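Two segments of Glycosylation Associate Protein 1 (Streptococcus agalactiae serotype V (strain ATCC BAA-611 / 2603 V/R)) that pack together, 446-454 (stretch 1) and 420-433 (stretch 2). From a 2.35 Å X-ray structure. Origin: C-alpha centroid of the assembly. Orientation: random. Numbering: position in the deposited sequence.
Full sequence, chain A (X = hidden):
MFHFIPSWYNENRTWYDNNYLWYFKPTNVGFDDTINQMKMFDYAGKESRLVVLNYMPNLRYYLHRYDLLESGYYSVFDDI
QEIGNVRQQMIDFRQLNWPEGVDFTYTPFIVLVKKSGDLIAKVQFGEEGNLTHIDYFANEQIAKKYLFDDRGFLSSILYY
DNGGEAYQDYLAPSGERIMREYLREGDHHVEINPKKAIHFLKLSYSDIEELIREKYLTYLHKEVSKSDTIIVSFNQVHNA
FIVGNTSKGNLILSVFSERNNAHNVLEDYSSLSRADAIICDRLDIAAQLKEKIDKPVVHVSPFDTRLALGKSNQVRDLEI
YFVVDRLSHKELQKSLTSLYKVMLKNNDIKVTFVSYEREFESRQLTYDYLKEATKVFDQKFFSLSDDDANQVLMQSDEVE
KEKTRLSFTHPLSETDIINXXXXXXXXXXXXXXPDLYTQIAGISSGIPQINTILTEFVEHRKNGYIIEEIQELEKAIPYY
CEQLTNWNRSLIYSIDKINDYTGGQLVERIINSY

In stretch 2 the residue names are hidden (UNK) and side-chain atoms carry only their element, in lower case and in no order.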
# COMPACT_ATOMS: atom_id res chain seq x y z
N GLY A 446 18.50 -6.95 -1.35
CA GLY A 446 19.93 -6.84 -1.44
C GLY A 446 20.43 -6.01 -2.59
O GLY A 446 21.63 -5.75 -2.67
N ILE A 447 19.55 -5.60 -3.51
CA ILE A 447 19.98 -4.75 -4.62
C ILE A 447 20.55 -3.45 -4.07
O ILE A 447 19.89 -2.79 -3.23
CB ILE A 447 18.81 -4.48 -5.58
CG1 ILE A 447 18.22 -5.80 -6.10
CG2 ILE A 447 19.24 -3.57 -6.74
CD1 ILE A 447 17.09 -5.61 -7.11
N PRO A 448 21.76 -3.05 -4.47
CA PRO A 448 22.35 -1.82 -3.93
C PRO A 448 21.70 -0.58 -4.53
O PRO A 448 21.26 -0.58 -5.69
CB PRO A 448 23.83 -1.94 -4.33
CG PRO A 448 23.79 -2.72 -5.65
CD PRO A 448 22.63 -3.71 -5.47
N GLN A 449 21.67 0.49 -3.74
CA GLN A 449 20.97 1.72 -4.12
C GLN A 449 21.91 2.91 -4.21
O GLN A 449 22.72 3.14 -3.32
CB GLN A 449 19.87 2.07 -3.11
CG GLN A 449 18.86 1.01 -2.91
CD GLN A 449 18.05 1.27 -1.66
OE1 GLN A 449 17.27 2.22 -1.60
NE2 GLN A 449 18.25 0.44 -0.65
N ILE A 450 21.76 3.71 -5.26
CA ILE A 450 22.51 4.96 -5.39
C ILE A 450 21.57 6.12 -5.10
O ILE A 450 20.58 6.32 -5.81
CB ILE A 450 23.16 5.11 -6.77
CG1 ILE A 450 24.18 4.00 -7.03
CG2 ILE A 450 23.82 6.49 -6.88
CD1 ILE A 450 24.79 4.05 -8.42
N ASN A 451 21.91 6.91 -4.07
CA ASN A 451 21.16 8.09 -3.67
C ASN A 451 22.09 9.30 -3.68
O ASN A 451 23.31 9.17 -3.71
CB ASN A 451 20.54 7.90 -2.27
CG ASN A 451 19.75 6.59 -2.13
OD1 ASN A 451 20.00 5.80 -1.23
ND2 ASN A 451 18.81 6.35 -3.05
N THR A 452 21.51 10.50 -3.66
CA THR A 452 22.28 11.72 -3.42
C THR A 452 22.16 12.21 -1.99
O THR A 452 22.70 13.27 -1.67
CB THR A 452 21.83 12.84 -4.36
OG1 THR A 452 20.41 13.00 -4.26
CG2 THR A 452 22.22 12.53 -5.77
N ILE A 453 21.43 11.51 -1.12
CA ILE A 453 21.21 11.94 0.25
C ILE A 453 21.41 10.75 1.17
O ILE A 453 21.31 9.60 0.76
CB ILE A 453 19.80 12.53 0.45
CG1 ILE A 453 18.77 11.40 0.48
CG2 ILE A 453 19.47 13.51 -0.65
CD1 ILE A 453 17.34 11.87 0.61
N LEU A 454 21.68 11.06 2.43
CA LEU A 454 21.72 10.03 3.45
C LEU A 454 20.30 9.63 3.82
O LEU A 454 19.40 10.47 3.94
CB LEU A 454 22.47 10.52 4.70
CG LEU A 454 22.74 9.50 5.82
CD1 LEU A 454 21.58 9.39 6.84
CD2 LEU A 454 23.12 8.13 5.23
N UNK A 420 9.55 -6.45 -11.51
CA UNK A 420 10.54 -5.73 -12.30
C UNK A 420 11.92 -5.77 -11.64
O UNK A 420 12.94 -5.75 -12.34
c UNK A 420 10.03 -4.30 -12.58
n UNK A 420 12.64 -3.70 -16.40
n UNK A 420 11.56 -2.70 -18.17
c UNK A 420 11.50 -3.35 -17.00
c UNK A 420 10.62 -3.65 -13.88
c UNK A 420 10.04 -4.31 -15.19
n UNK A 420 10.30 -3.62 -16.46
N UNK A 421 11.98 -5.93 -10.32
CA UNK A 421 13.24 -5.93 -9.59
C UNK A 421 13.87 -7.31 -9.49
O UNK A 421 14.97 -7.43 -8.94
c UNK A 421 13.03 -5.37 -8.19
c UNK A 421 12.88 -3.85 -8.15
c UNK A 421 12.44 -3.38 -6.75
c UNK A 421 14.16 -3.16 -8.58
N UNK A 422 13.19 -8.35 -9.99
CA UNK A 422 13.65 -9.72 -9.78
C UNK A 422 15.11 -9.89 -10.20
O UNK A 422 15.92 -10.45 -9.45
o UNK A 422 11.47 -12.62 -11.96
c UNK A 422 12.76 -10.69 -10.56
c UNK A 422 12.14 -13.10 -11.02
c UNK A 422 12.93 -12.14 -10.14
o UNK A 422 12.20 -14.32 -10.76
N UNK A 423 15.45 -9.43 -11.39
CA UNK A 423 16.78 -9.63 -11.95
C UNK A 423 17.59 -8.34 -12.00
O UNK A 423 18.60 -8.29 -12.69
o UNK A 423 14.30 -15.46 -13.23
c UNK A 423 16.76 -12.77 -12.87
c UNK A 423 14.73 -11.86 -13.75
c UNK A 423 14.88 -14.21 -13.26
c UNK A 423 16.05 -11.66 -13.32
c UNK A 423 16.68 -10.27 -13.34
c UNK A 423 14.15 -13.12 -13.72
c UNK A 423 16.19 -14.04 -12.84
N UNK A 424 17.18 -7.30 -11.26
CA UNK A 424 17.84 -6.01 -11.38
C UNK A 424 19.15 -6.03 -10.61
O UNK A 424 19.27 -6.64 -9.55
c UNK A 424 17.68 -3.62 -10.51
c UNK A 424 15.94 -4.51 -12.04
c UNK A 424 16.90 -4.87 -10.91
N UNK A 425 20.15 -5.37 -11.17
CA UNK A 425 21.46 -5.30 -10.55
C UNK A 425 21.60 -4.08 -9.65
O UNK A 425 22.21 -4.15 -8.57
n UNK A 425 24.75 -9.48 -9.34
c UNK A 425 23.92 -5.67 -11.15
c UNK A 425 23.97 -7.10 -10.66
c UNK A 425 22.54 -5.29 -11.64
n UNK A 425 26.97 -8.91 -9.57
n UNK A 425 25.34 -7.51 -10.39
c UNK A 425 25.69 -8.63 -9.77
N UNK A 426 21.04 -2.94 -10.07
CA UNK A 426 21.33 -1.68 -9.42
C UNK A 426 20.08 -0.80 -9.42
O UNK A 426 19.41 -0.67 -10.45
c UNK A 426 22.49 -0.96 -10.12
c UNK A 426 23.01 0.34 -9.51
c UNK A 426 24.09 0.96 -10.42
c UNK A 426 23.55 0.12 -8.10
N UNK A 427 19.79 -0.19 -8.26
CA UNK A 427 18.70 0.76 -8.09
C UNK A 427 19.30 2.17 -8.05
O UNK A 427 20.23 2.43 -7.28
c UNK A 427 17.13 1.69 -6.33
c UNK A 427 16.38 -1.28 -5.71
c UNK A 427 17.90 0.46 -6.81
c UNK A 427 16.93 -0.71 -7.03
N UNK A 428 18.77 3.07 -8.87
CA UNK A 428 19.19 4.47 -8.83
C UNK A 428 17.97 5.35 -8.57
O UNK A 428 17.03 5.40 -9.38
c UNK A 428 20.24 6.40 -10.00
c UNK A 428 19.92 4.92 -10.10
c UNK A 428 21.24 4.17 -10.26
c UNK A 428 22.08 4.65 -11.43
N UNK A 429 18.00 6.08 -7.46
CA UNK A 429 16.99 7.09 -7.16
C UNK A 429 17.75 8.27 -6.55
O UNK A 429 18.15 8.22 -5.38
c UNK A 429 15.93 6.54 -6.21
c UNK A 429 14.71 7.43 -6.12
o UNK A 429 13.68 6.96 -5.59
o UNK A 429 14.78 8.60 -6.58
N UNK A 430 17.97 9.30 -7.36
CA UNK A 430 18.89 10.37 -6.99
C UNK A 430 18.17 11.67 -6.67
O UNK A 430 18.83 12.69 -6.44
c UNK A 430 20.97 9.45 -8.10
c UNK A 430 19.96 10.60 -8.08
c UNK A 430 19.30 10.80 -9.44
c UNK A 430 20.23 11.40 -10.46
N UNK A 431 16.84 11.67 -6.63
CA UNK A 431 16.12 12.87 -6.23
C UNK A 431 16.33 13.13 -4.74
O UNK A 431 16.85 12.29 -4.00
o UNK A 431 13.92 12.16 -5.45
c UNK A 431 14.63 12.73 -6.55
N UNK A 432 15.91 14.32 -4.29
CA UNK A 432 16.04 14.62 -2.87
C UNK A 432 15.01 13.91 -2.00
O UNK A 432 15.21 13.85 -0.79
n UNK A 432 18.01 19.89 -4.31
c UNK A 432 16.22 18.42 -3.49
c UNK A 432 15.94 16.12 -2.60
c UNK A 432 16.68 16.98 -3.60
c UNK A 432 16.73 19.23 -4.64
N UNK A 433 13.93 13.37 -2.58
CA UNK A 433 12.95 12.60 -1.83
C UNK A 433 12.78 11.24 -2.50
O UNK A 433 11.84 11.04 -3.29
c UNK A 433 10.55 15.65 -1.58
c UNK A 433 11.59 13.32 -1.74
c UNK A 433 11.80 14.80 -1.41
c UNK A 433 10.71 12.66 -0.68
O HOH W 1 18.57 10.26 -3.26

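Position 420 carries three carbons, a nitrogen, then a carbon bearing two more nitrogens. That is a guanidinium group, so R420. It does not reach stretch 1.

Position 421 has four carbons, forked at the second: L421. Its CD2 lies 4.1 Å from I447 CD1, and its backbone O is 3.3 Å from that same CD1.

Position 422 has three carbons, the third carrying two oxygens. It is E422, and it points away.

Position 423 has one carbon, then a six-carbon ring bearing one oxygen: Y423. It also points away.

Position 424 has one carbon carrying two others, the fork of V424. Its CB is 3.9 Å from I447 CD1. Its N bonds to L421 O at 3.2 Å, closing a type I turn.

Position 425 repeats the guanidinium pattern and is R425. The side chain points away, but its backbone O sits 3.2 Å from P448 CD.

Position 426 has four carbons forked at the second: L426. Its CA-to-CB bond points away, yet the chain end comes nearer. CD1 lies 3.8 Å from P448 CG, and CD2 lies 3.7 Å from I450 CD1.

Position 427 has four carbons forked at the first, one arm two carbons long. This is I427. Its CG1 is 3.7 Å from I447 CG2.

Position 428 shows the same fork, so I428. It shares a sheet face with I450, with CG1 4.0 Å from I450 CD1.

Position 429 has two carbons, the second carrying two oxygens: D429. Its backbone O accepts a hydrogen bond from N451 ND2 at 3.1 Å.

Position 430 is again four carbons forked at the first, I430. Its CG2 is 4.3 Å from I450 CG2, and its O accepts a hydrogen bond from T452 OG1 at 2.7 Å.

Position 431 has one carbon and one oxygen: S431. Its OG accepts a 3.1 Å bond from N of position 433.

Position 432 has four carbons in a row ending in nitrogen, K432. The side chain points away; its O is 3.2 Å from I453 CD1.

Position 433 has four carbons forked at the first, one arm longer: I433. It points away.

The contact is a short parallel pairing. I427 N donates to P448 O at 3.0 Å, I450 N to I427 O at 2.8 Å, and D429 N to I450 O at 3.1 Å. Apolar side chains pack around this ladder. Beyond it, N451 and T452 bond through their side chains to backbone oxygens. One water joins T452 N to D429 O and S431 O.

Stretch 2 420-433: RLEYVRLIIDISKI
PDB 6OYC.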